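Protein kinase A regulatory subunit, putative (Trypanosoma cruzi, PDB 6FTF) binds a nucleoside analogue in its two cyclic nucleotide-binding domains and probably restrains the catalytic subunit of a cAMP-independent protein kinase A. Local coordinates at residues A[88-93]-A[126-131]; A[81-86]-A[106-111]; A[61-66]-A[132-137]. All coordinates share one frame; numbering follows the deposited sequence.

Interaction 1 (A[88-93]-A[126-131]); sequences SGHADI and VCTDEL. With 7CI (7-cyano-7-deazainosine), chain F.
The side chains of H90 and T128 cross at about a right angle, with T128 CG2 set against the root of the histidine, 3.8 Å from H90 CB. The methyl approaches the imidazole obliquely. The same threonine sends its other branch to the backbone: OG1 accepts the H90 N-H over 3.0 Å in a nearly straight bond (165°) and gives its own proton to E130 O, 2.8 Å away. That second bond reaches the carbonyl from above its plane. A chi1 of 46° sets OG1 between the backbone N and the carbonyl carbon, where one hydroxyl can tie H90 to the turn that carries T128 and E130.

One residue earlier, C127 N donates to H90 O at 2.9 Å, so T128 and C127 grip the histidine through its N-H and its carbonyl in turn. C127 SG lies beside H90 CB, while D92, its CG anti to the carbonyl carbon, leans over until OD2 is 3.5 Å from C127 CB. G89 CA lies 3.3 Å from T128 OG1; a CB there would collide with E130 O and L131 CA, and the phi/psi of G89 would press it into the preceding carbonyl. L131 CD1 packs against H90 O and A91 CB. A91 and V126 form an antiparallel non-hydrogen-bonded pair with their CA atoms 4.1 Å apart, and both side chains lie on the same face of their sheet.

Past A91 the strand leads to I93, whose CD1 stands 3.4 Å from the O1 of the bound 7-cyano-7-deazainosine. Strand 82-86 gives way here to 91-95, and 123-126 to 130-137. This passage between two four-stranded antiparallel sheets fits the beta sandwich of cyclic nucleotide-binding domains.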
loop_
_atom_site.group_PDB
_atom_site.type_symbol
_atom_site.label_atom_id
_atom_site.label_comp_id
_atom_site.label_asym_id
_atom_site.label_seq_id
_atom_site.Cartn_x
_atom_site.Cartn_y
_atom_site.Cartn_z
ATOM N N SER A 88 -1.367 3.346 17.684
ATOM C CA SER A 88 -0.982 4.734 17.873
ATOM C C SER A 88 0.398 4.759 18.493
ATOM O O SER A 88 0.814 3.813 19.171
ATOM C CB SER A 88 -1.998 5.492 18.722
ATOM O OG SER A 88 -2.199 4.869 19.975
ATOM N N GLY A 89 1.106 5.852 18.256
ATOM C CA GLY A 89 2.475 5.995 18.702
ATOM C C GLY A 89 3.452 5.791 17.561
ATOM O O GLY A 89 3.104 5.334 16.469
ATOM N N HIS A 90 4.702 6.152 17.826
ATOM C CA HIS A 90 5.770 6.054 16.838
ATOM C C HIS A 90 6.962 5.334 17.443
ATOM O O HIS A 90 7.191 5.368 18.659
ATOM C CB HIS A 90 6.282 7.424 16.373
ATOM C CG HIS A 90 5.253 8.290 15.729
ATOM N ND1 HIS A 90 5.502 9.612 15.427
ATOM C CD2 HIS A 90 4.003 8.031 15.289
ATOM C CE1 HIS A 90 4.438 10.132 14.844
ATOM N NE2 HIS A 90 3.513 9.196 14.750
ATOM N N ALA A 91 7.767 4.724 16.573
ATOM C CA ALA A 91 8.986 4.073 17.014
ATOM C C ALA A 91 10.097 4.288 15.999
ATOM O O ALA A 91 9.871 4.276 14.780
ATOM C CB ALA A 91 8.789 2.574 17.217
ATOM N N ASP A 92 11.309 4.425 16.519
ATOM C CA ASP A 92 12.497 4.514 15.687
ATOM C C ASP A 92 13.011 3.120 15.359
ATOM O O ASP A 92 13.057 2.238 16.218
ATOM C CB ASP A 92 13.615 5.268 16.412
ATOM C CG ASP A 92 13.291 6.727 16.657
ATOM O OD1 ASP A 92 12.760 7.403 15.749
ATOM O OD2 ASP A 92 13.572 7.205 17.773
ATOM N N ILE A 93 13.465 2.957 14.120
ATOM C CA ILE A 93 14.235 1.796 13.686
ATOM C C ILE A 93 15.700 2.186 13.774
ATOM O O ILE A 93 16.132 3.141 13.116
ATOM C CB ILE A 93 13.864 1.387 12.251
ATOM C CG1 ILE A 93 12.350 1.173 12.116
ATOM C CG2 ILE A 93 14.640 0.149 11.827
ATOM C CD1 ILE A 93 11.782 0.149 13.092
ATOM N N VAL A 126 10.507 2.904 21.051
ATOM C CA VAL A 126 9.367 3.816 21.053
ATOM C C VAL A 126 9.841 5.248 21.276
ATOM O O VAL A 126 10.666 5.517 22.160
ATOM C CB VAL A 126 8.375 3.376 22.141
ATOM C CG1 VAL A 126 7.235 4.366 22.262
ATOM C CG2 VAL A 126 7.864 1.986 21.849
ATOM N N CYS A 127 9.303 6.184 20.498
ATOM C CA CYS A 127 9.741 7.568 20.606
ATOM C C CYS A 127 8.608 8.545 20.855
ATOM O O CYS A 127 8.857 9.758 20.905
ATOM C CB CYS A 127 10.568 7.996 19.383
ATOM S SG CYS A 127 9.730 7.878 17.806
ATOM N N THR A 128 7.393 8.062 21.060
ATOM C CA THR A 128 6.304 8.853 21.611
ATOM C C THR A 128 6.135 8.489 23.080
ATOM O O THR A 128 6.778 7.572 23.589
ATOM C CB THR A 128 5.021 8.582 20.826
ATOM O OG1 THR A 128 4.854 7.168 20.640
ATOM C CG2 THR A 128 5.089 9.247 19.464
ATOM N N ASP A 129 5.260 9.226 23.773
ATOM C CA ASP A 129 5.051 8.947 25.192
ATOM C C ASP A 129 4.556 7.523 25.416
ATOM O O ASP A 129 5.003 6.838 26.343
ATOM C CB ASP A 129 4.045 9.920 25.804
ATOM C CG ASP A 129 4.580 11.330 25.949
ATOM O OD1 ASP A 129 5.806 11.502 26.087
ATOM O OD2 ASP A 129 3.748 12.267 25.953
ATOM N N GLU A 130 3.608 7.076 24.594
ATOM C CA GLU A 130 3.089 5.715 24.635
ATOM C C GLU A 130 2.989 5.184 23.214
ATOM O O GLU A 130 2.975 5.941 22.247
ATOM C CB GLU A 130 1.693 5.631 25.284
ATOM C CG GLU A 130 1.587 6.236 26.662
ATOM C CD GLU A 130 1.224 7.710 26.649
ATOM O OE1 GLU A 130 0.730 8.222 25.617
ATOM O OE2 GLU A 130 1.426 8.360 27.696
ATOM N N LEU A 131 2.881 3.865 23.108
ATOM C CA LEU A 131 2.574 3.203 21.853
ATOM C C LEU A 131 1.667 2.026 22.162
ATOM O O LEU A 131 1.895 1.279 23.125
ATOM C CB LEU A 131 3.857 2.778 21.135
ATOM C CG LEU A 131 3.690 2.110 19.778
ATOM C CD1 LEU A 131 4.914 2.396 18.891
ATOM C CD2 LEU A 131 3.492 0.596 19.904
HETATM C C1 7CI F . 11.865 -2.712 10.704
HETATM N N1 7CI F . 13.012 -2.432 9.783
HETATM O O1 7CI F . 12.387 -3.055 11.978
HETATM C C2 7CI F . 13.020 -1.450 8.879
HETATM N N2 7CI F . 12.059 -0.552 8.547
HETATM O O2 7CI F . 9.745 -3.666 10.606
HETATM C C3 7CI F . 12.324 0.325 7.563
HETATM N N3 7CI F . 13.563 0.315 6.908
HETATM O O3 7CI F . 10.733 -6.036 11.105
HETATM C C4 7CI F . 14.533 -0.582 7.228
HETATM N N4 7CI F . 17.483 -3.338 8.291
HETATM C C5 7CI F . 14.300 -1.513 8.241
HETATM O O5 7CI F . 15.616 -0.523 6.576
HETATM C C6 7CI F . 15.066 -2.579 8.849
HETATM C C7 7CI F . 14.196 -3.094 9.820
HETATM C C8 7CI F . 16.388 -2.993 8.544
HETATM C C9 7CI F . 11.059 -3.847 10.269
HETATM C C10 7CI F . 11.659 -4.952 10.967
HETATM C C11 7CI F . 11.956 -4.353 12.326
HETATM C C12 7CI F . 13.095 -5.123 13.133
HETATM O O4 7CI F . 14.209 -5.351 12.297
#

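Interaction 2 (A[81-86]-A[106-111]). With 7CI (7-cyano-7-deazainosine), chain F.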
loop_
_atom_site.group_PDB
_atom_site.type_symbol
_atom_site.label_atom_id
_atom_site.label_comp_id
_atom_site.label_asym_id
_atom_site.label_seq_id
_atom_site.Cartn_x
_atom_site.Cartn_y
_atom_site.Cartn_z
ATOM N N ASN A 81 9.641 -13.039 17.310
ATOM C CA ASN A 81 8.827 -13.895 16.453
ATOM C C ASN A 81 7.366 -13.469 16.466
ATOM O O ASN A 81 6.473 -14.297 16.318
ATOM C CB ASN A 81 8.941 -15.366 16.857
ATOM C CG ASN A 81 10.374 -15.802 17.056
ATOM O OD1 ASN A 81 11.200 -15.668 16.156
ATOM N ND2 ASN A 81 10.682 -16.308 18.248
ATOM N N LYS A 82 7.120 -12.177 16.641
ATOM C CA LYS A 82 5.777 -11.616 16.664
ATOM C C LYS A 82 5.713 -10.451 15.689
ATOM O O LYS A 82 6.728 -9.803 15.413
ATOM C CB LYS A 82 5.435 -11.124 18.066
ATOM C CG LYS A 82 5.275 -12.256 19.068
ATOM C CD LYS A 82 5.103 -11.740 20.494
ATOM C CE LYS A 82 6.420 -11.358 21.124
ATOM N NZ LYS A 82 7.183 -12.574 21.549
ATOM N N LEU A 83 4.518 -10.201 15.166
ATOM C CA LEU A 83 4.244 -9.075 14.279
ATOM C C LEU A 83 3.418 -8.054 15.048
ATOM O O LEU A 83 2.386 -8.400 15.621
ATOM C CB LEU A 83 3.455 -9.555 13.071
ATOM C CG LEU A 83 3.091 -8.495 12.033
ATOM C CD1 LEU A 83 4.313 -7.971 11.324
ATOM C CD2 LEU A 83 2.099 -9.083 11.022
ATOM N N TYR A 84 3.862 -6.810 15.070
ATOM C CA TYR A 84 3.176 -5.737 15.781
ATOM C C TYR A 84 2.619 -4.767 14.754
ATOM O O TYR A 84 3.362 -4.295 13.894
ATOM C CB TYR A 84 4.155 -4.957 16.661
ATOM C CG TYR A 84 4.736 -5.760 17.776
ATOM C CD1 TYR A 84 5.759 -6.653 17.557
ATOM C CD2 TYR A 84 4.220 -5.654 19.061
ATOM C CE1 TYR A 84 6.277 -7.405 18.611
ATOM C CE2 TYR A 84 4.710 -6.387 20.098
ATOM C CZ TYR A 84 5.724 -7.267 19.870
ATOM O OH TYR A 84 6.196 -8.003 20.941
ATOM N N ILE A 85 1.328 -4.474 14.825
ATOM C CA ILE A 85 0.694 -3.448 14.003
ATOM C C ILE A 85 0.355 -2.295 14.942
ATOM O O ILE A 85 -0.325 -2.479 15.962
ATOM C CB ILE A 85 -0.558 -3.968 13.278
ATOM C CG1 ILE A 85 -0.251 -5.246 12.481
ATOM C CG2 ILE A 85 -1.107 -2.869 12.343
ATOM C CD1 ILE A 85 0.838 -5.103 11.431
ATOM N N ILE A 86 0.864 -1.117 14.642
ATOM C CA ILE A 86 0.757 0.021 15.548
ATOM C C ILE A 86 -0.617 0.667 15.430
ATOM O O ILE A 86 -1.020 1.126 14.355
ATOM C CB ILE A 86 1.866 1.034 15.247
ATOM C CG1 ILE A 86 3.239 0.406 15.470
ATOM C CG2 ILE A 86 1.686 2.273 16.101
ATOM C CD1 ILE A 86 4.380 1.239 14.936
ATOM N N GLY A 106 -0.378 2.656 12.158
ATOM C CA GLY A 106 -0.826 1.793 11.091
ATOM C C GLY A 106 0.239 0.915 10.489
ATOM O O GLY A 106 -0.098 -0.007 9.726
ATOM N N THR A 107 1.495 1.182 10.782
ATOM C CA THR A 107 2.598 0.420 10.225
ATOM C C THR A 107 2.909 -0.788 11.094
ATOM O O THR A 107 2.442 -0.913 12.235
ATOM C CB THR A 107 3.851 1.278 10.042
ATOM O OG1 THR A 107 4.423 1.637 11.298
ATOM C CG2 THR A 107 3.539 2.519 9.213
ATOM N N ALA A 108 3.706 -1.683 10.534
ATOM C CA ALA A 108 4.080 -2.939 11.161
ATOM C C ALA A 108 5.559 -2.967 11.509
ATOM O O ALA A 108 6.395 -2.396 10.795
ATOM C CB ALA A 108 3.835 -4.092 10.182
ATOM N N VAL A 109 5.890 -3.685 12.580
ATOM C CA VAL A 109 7.264 -4.081 12.864
ATOM C C VAL A 109 7.305 -5.571 13.161
ATOM O O VAL A 109 6.377 -6.141 13.746
ATOM C CB VAL A 109 7.942 -3.278 14.000
ATOM C CG1 VAL A 109 8.167 -1.833 13.565
ATOM C CG2 VAL A 109 7.147 -3.370 15.295
ATOM N N GLY A 110 8.415 -6.199 12.769
ATOM C CA GLY A 110 8.618 -7.621 12.945
ATOM C C GLY A 110 8.415 -8.435 11.693
ATOM O O GLY A 110 8.659 -9.649 11.701
ATOM N N GLU A 111 7.973 -7.802 10.612
ATOM C CA GLU A 111 7.662 -8.548 9.405
ATOM C C GLU A 111 8.907 -9.045 8.689
ATOM O O GLU A 111 8.857 -10.083 8.037
ATOM C CB GLU A 111 6.783 -7.701 8.478
ATOM C CG GLU A 111 7.494 -6.742 7.543
ATOM C CD GLU A 111 8.239 -5.610 8.204
ATOM O OE1 GLU A 111 9.097 -5.017 7.486
ATOM O OE2 GLU A 111 7.976 -5.291 9.383
HETATM C C1 7CI F . 11.865 -2.712 10.704
HETATM N N1 7CI F . 13.012 -2.432 9.783
HETATM O O1 7CI F . 12.387 -3.055 11.978
HETATM C C2 7CI F . 13.020 -1.450 8.879
HETATM N N2 7CI F . 12.059 -0.552 8.547
HETATM O O2 7CI F . 9.745 -3.666 10.606
HETATM C C3 7CI F . 12.324 0.325 7.563
HETATM N N3 7CI F . 13.563 0.315 6.908
HETATM O O3 7CI F . 10.733 -6.036 11.105
HETATM C C4 7CI F . 14.533 -0.582 7.228
HETATM N N4 7CI F . 17.483 -3.338 8.291
HETATM C C5 7CI F . 14.300 -1.513 8.241
HETATM O O5 7CI F . 15.616 -0.523 6.576
HETATM C C6 7CI F . 15.066 -2.579 8.849
HETATM C C7 7CI F . 14.196 -3.094 9.820
HETATM C C8 7CI F . 16.388 -2.993 8.544
HETATM C C9 7CI F . 11.059 -3.847 10.269
HETATM C C10 7CI F . 11.659 -4.952 10.967
HETATM C C11 7CI F . 11.956 -4.353 12.326
HETATM C C12 7CI F . 13.095 -5.123 13.133
HETATM O O4 7CI F . 14.209 -5.351 12.297
HETATM O O HOH W 1 9.094 -10.746 14.227
#
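The phosphate-binding cassette of the cyclic nucleotide-binding fold begins in segment 106-111, where the ribose of 7-cyano-7-deazainosine is held, and strand 82-86 pairs with the first residues of that segment. E111 OE2 accepts the proton of ligand O2 at 2.7 Å, and G110 N donates to ligand O3 at 2.9 Å. E111 CG sits between the backbone N and the carbonyl carbon (chi1 85°), and with a further bend at chi2 the carboxylate comes to the ribose; Y172 OH binds its other oxygen, OE1.

Behind the sugar, Y84 and V109 form an antiparallel hydrogen-bonded pair: Y84 N donates to V109 O and V109 N to Y84 O, both at 2.9 Å. I86 N continues the pairing to T107 O, and G106 N closes it on I86 O. V109 CG2 packs on Y84 CB at 3.7 Å, while V109 O lies in plane at the tyrosine ring edge. On the other face L83 CD1 rests 3.8 Å from E111 CB. A water donates to both K82 O and G110 O, bridging the strand to the helix start, where G110 is the N-cap.

With its two oxygens given to different partners, the E111 carboxylate is fixed in rotation. Ligand O2 and O3 are thus each held by a separate group, a carboxylate and a backbone N-H, and Y172 acts as the second-shell partner that sets the carboxylate.

Interaction 3 (A[61-66]-A[132-137]); sequences MQRATF and IAWVLD
Main-chain bonding joins 61-66 to 132-137 as neighbouring antiparallel strands, their short axes 135° apart in direction. Q62 and V135 form one hydrogen-bonded pair: Q62 N donates to V135 O over 3.0 Å, and V135 N answers to Q62 O over 2.8 Å in a more bent bond. A64 and A133 form the next, both bonds near 2.9 Å and nearly straight. Between and beyond them the non-hydrogen-bonded pairs R63-W134 and T65-I132 bring alpha hydrogens to carbonyls, as where R63 CA lies 3.4 Å from A133 O.

The aromatic contact is on the face bearing R63, T65, I132 and W134. R63 and W134 lie side by side, pointing the same way. R63 CB stands over one face of the indole, a CH-pi contact 3.9 Å from the centroid of the six-membered ring and displaced toward the rim. CG is anti to the backbone N; a chi3 of 59° bends the chain after CD, and both CD and NH2 come 3.9 Å from W134 CZ2. The guanidinium is turned 58° from the ring plane. I132 CG2 flanks R63 CD.

Apolar contacts complete the join. M61 is modelled in two conformers; in one of them its side chain crosses W134 at about a right angle and CG meets L136 CD1, so these contacts are less certain. On the other face A64 CB touches V135 CG2 at 3.8 Å.

W134 NE1 is bonded to Q87 OE1, and L35 and I36 of helix 30-42 also touch the W134 side chain. R63 CB and CD lie against the indole while the guanidinium stays oblique to it, so the contact is one of CH-pi and van der Waals character, without a cation-pi stack.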
loop_
_atom_site.group_PDB
_atom_site.type_symbol
_atom_site.label_atom_id
_atom_site.label_comp_id
_atom_site.label_asym_id
_atom_site.label_seq_id
_atom_site.Cartn_x
_atom_site.Cartn_y
_atom_site.Cartn_z
ATOM N N MET A 61 -5.265 -11.515 17.193
ATOM C CA MET A 61 -4.350 -10.523 17.720
ATOM C C MET A 61 -4.632 -10.198 19.176
ATOM O O MET A 61 -5.754 -10.355 19.683
ATOM C CB MET A 61 -4.415 -9.274 16.858
ATOM C CG MET A 61 -3.918 -9.551 15.447
ATOM S SD MET A 61 -3.822 -8.100 14.390
ATOM C CE MET A 61 -5.238 -8.106 13.489
ATOM N N GLN A 62 -3.577 -9.781 19.861
ATOM C CA GLN A 62 -3.668 -9.372 21.255
ATOM C C GLN A 62 -3.028 -7.999 21.405
ATOM O O GLN A 62 -2.093 -7.646 20.685
ATOM C CB GLN A 62 -2.920 -10.353 22.150
ATOM C CG GLN A 62 -3.382 -11.798 22.027
ATOM C CD GLN A 62 -2.515 -12.727 22.845
ATOM O OE1 GLN A 62 -1.526 -13.292 22.352
ATOM N NE2 GLN A 62 -2.859 -12.866 24.104
ATOM N N ARG A 63 -3.497 -7.223 22.365
ATOM C CA ARG A 63 -3.021 -5.855 22.514
ATOM C C ARG A 63 -1.808 -5.781 23.425
ATOM O O ARG A 63 -1.756 -6.458 24.454
ATOM C CB ARG A 63 -4.126 -4.970 23.074
ATOM C CG ARG A 63 -3.749 -3.485 23.153
ATOM C CD ARG A 63 -5.005 -2.645 23.310
ATOM N NE ARG A 63 -5.726 -3.034 24.514
ATOM C CZ ARG A 63 -7.030 -2.937 24.701
ATOM N NH1 ARG A 63 -7.534 -3.338 25.856
ATOM N NH2 ARG A 63 -7.823 -2.460 23.766
ATOM N N ALA A 64 -0.864 -4.923 23.071
ATOM C CA ALA A 64 0.295 -4.641 23.906
ATOM C C ALA A 64 0.539 -3.142 23.935
ATOM O O ALA A 64 0.213 -2.438 22.979
ATOM C CB ALA A 64 1.538 -5.343 23.360
ATOM N N THR A 65 1.109 -2.652 25.033
ATOM C CA THR A 65 1.441 -1.242 25.119
ATOM C C THR A 65 2.875 -1.087 25.580
ATOM O O THR A 65 3.430 -1.950 26.264
ATOM C CB THR A 65 0.522 -0.467 26.063
ATOM O OG1 THR A 65 0.734 -0.906 27.407
ATOM C CG2 THR A 65 -0.916 -0.645 25.667
ATOM N N PHE A 66 3.439 0.057 25.220
ATOM C CA PHE A 66 4.823 0.401 25.475
ATOM C C PHE A 66 4.898 1.886 25.799
ATOM O O PHE A 66 3.987 2.663 25.501
ATOM C CB PHE A 66 5.698 0.124 24.248
ATOM C CG PHE A 66 5.681 -1.307 23.808
ATOM C CD1 PHE A 66 4.739 -1.761 22.886
ATOM C CD2 PHE A 66 6.604 -2.203 24.308
ATOM C CE1 PHE A 66 4.718 -3.082 22.491
ATOM C CE2 PHE A 66 6.590 -3.535 23.909
ATOM C CZ PHE A 66 5.642 -3.969 22.999
ATOM N N ILE A 132 0.606 1.887 21.374
ATOM C CA ILE A 132 -0.342 0.791 21.492
ATOM C C ILE A 132 -0.258 -0.014 20.211
ATOM O O ILE A 132 -0.328 0.556 19.117
ATOM C CB ILE A 132 -1.779 1.309 21.687
ATOM C CG1 ILE A 132 -1.889 2.161 22.947
ATOM C CG2 ILE A 132 -2.780 0.156 21.725
ATOM C CD1 ILE A 132 -3.093 3.068 22.980
ATOM N N ALA A 133 -0.139 -1.331 20.336
ATOM C CA ALA A 133 -0.027 -2.204 19.180
ATOM C C ALA A 133 -0.928 -3.419 19.333
ATOM O O ALA A 133 -1.285 -3.828 20.440
ATOM C CB ALA A 133 1.406 -2.685 18.995
ATOM N N TRP A 134 -1.252 -4.018 18.188
ATOM C CA TRP A 134 -1.916 -5.310 18.118
ATOM C C TRP A 134 -0.907 -6.326 17.591
ATOM O O TRP A 134 -0.189 -6.054 16.620
ATOM C CB TRP A 134 -3.169 -5.229 17.243
ATOM C CG TRP A 134 -4.218 -4.385 17.889
ATOM C CD1 TRP A 134 -4.411 -3.031 17.715
ATOM C CD2 TRP A 134 -5.172 -4.795 18.877
ATOM N NE1 TRP A 134 -5.441 -2.600 18.514
ATOM C CE2 TRP A 134 -5.923 -3.660 19.232
ATOM C CE3 TRP A 134 -5.483 -6.014 19.475
ATOM C CZ2 TRP A 134 -6.959 -3.715 20.159
ATOM C CZ3 TRP A 134 -6.509 -6.064 20.392
ATOM C CH2 TRP A 134 -7.233 -4.920 20.732
ATOM N N VAL A 135 -0.844 -7.480 18.237
ATOM C CA VAL A 135 0.267 -8.412 18.077
ATOM C C VAL A 135 -0.233 -9.749 17.560
ATOM O O VAL A 135 -1.173 -10.330 18.113
ATOM C CB VAL A 135 1.024 -8.594 19.400
ATOM C CG1 VAL A 135 2.332 -9.376 19.175
ATOM C CG2 VAL A 135 1.270 -7.243 20.061
ATOM N N LEU A 136 0.428 -10.244 16.517
ATOM C CA LEU A 136 0.097 -11.507 15.870
ATOM C C LEU A 136 1.240 -12.496 16.052
ATOM O O LEU A 136 2.411 -12.127 15.984
ATOM C CB LEU A 136 -0.140 -11.290 14.373
ATOM C CG LEU A 136 -0.693 -12.472 13.589
ATOM C CD1 LEU A 136 -2.098 -12.825 14.049
ATOM C CD2 LEU A 136 -0.703 -12.166 12.107
ATOM N N ASP A 137 0.889 -13.753 16.290
ATOM C CA ASP A 137 1.872 -14.813 16.459
ATOM C C ASP A 137 2.437 -15.274 15.118
ATOM O O ASP A 137 1.821 -15.130 14.058
ATOM C CB ASP A 137 1.222 -15.994 17.188
ATOM C CG ASP A 137 0.174 -16.695 16.337
ATOM O OD1 ASP A 137 -0.951 -16.160 16.197
ATOM O OD2 ASP A 137 0.497 -17.772 15.772
HETATM O O HOH W 2 -0.701 -12.772 19.514
#

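Overall arrangement
All three interactions lie in the first cyclic nucleotide-binding domain. Interactions 2 and 3 belong to one sheet, ordered 62-67, 130-137, 82-86, 108-109; interaction 1 lies where the chain passes from it to the second. Interaction 3 pairs the first two strands and interaction 2 the last two; their centres are about 9 Å apart, joined where I85 N lies 2.8 Å from W134 O. Interaction 1 sits at the N-terminal start of strand 130-137, about 13 Å from the centres of both others, with S88 O 2.9 Å from I132 N. Interactions 1 and 2 meet at the ligand, I93 CD1 packing 4.1 Å from V109 CG1. Interaction 3 stands back, the A133 side chain about 12 Å from the nucleoside.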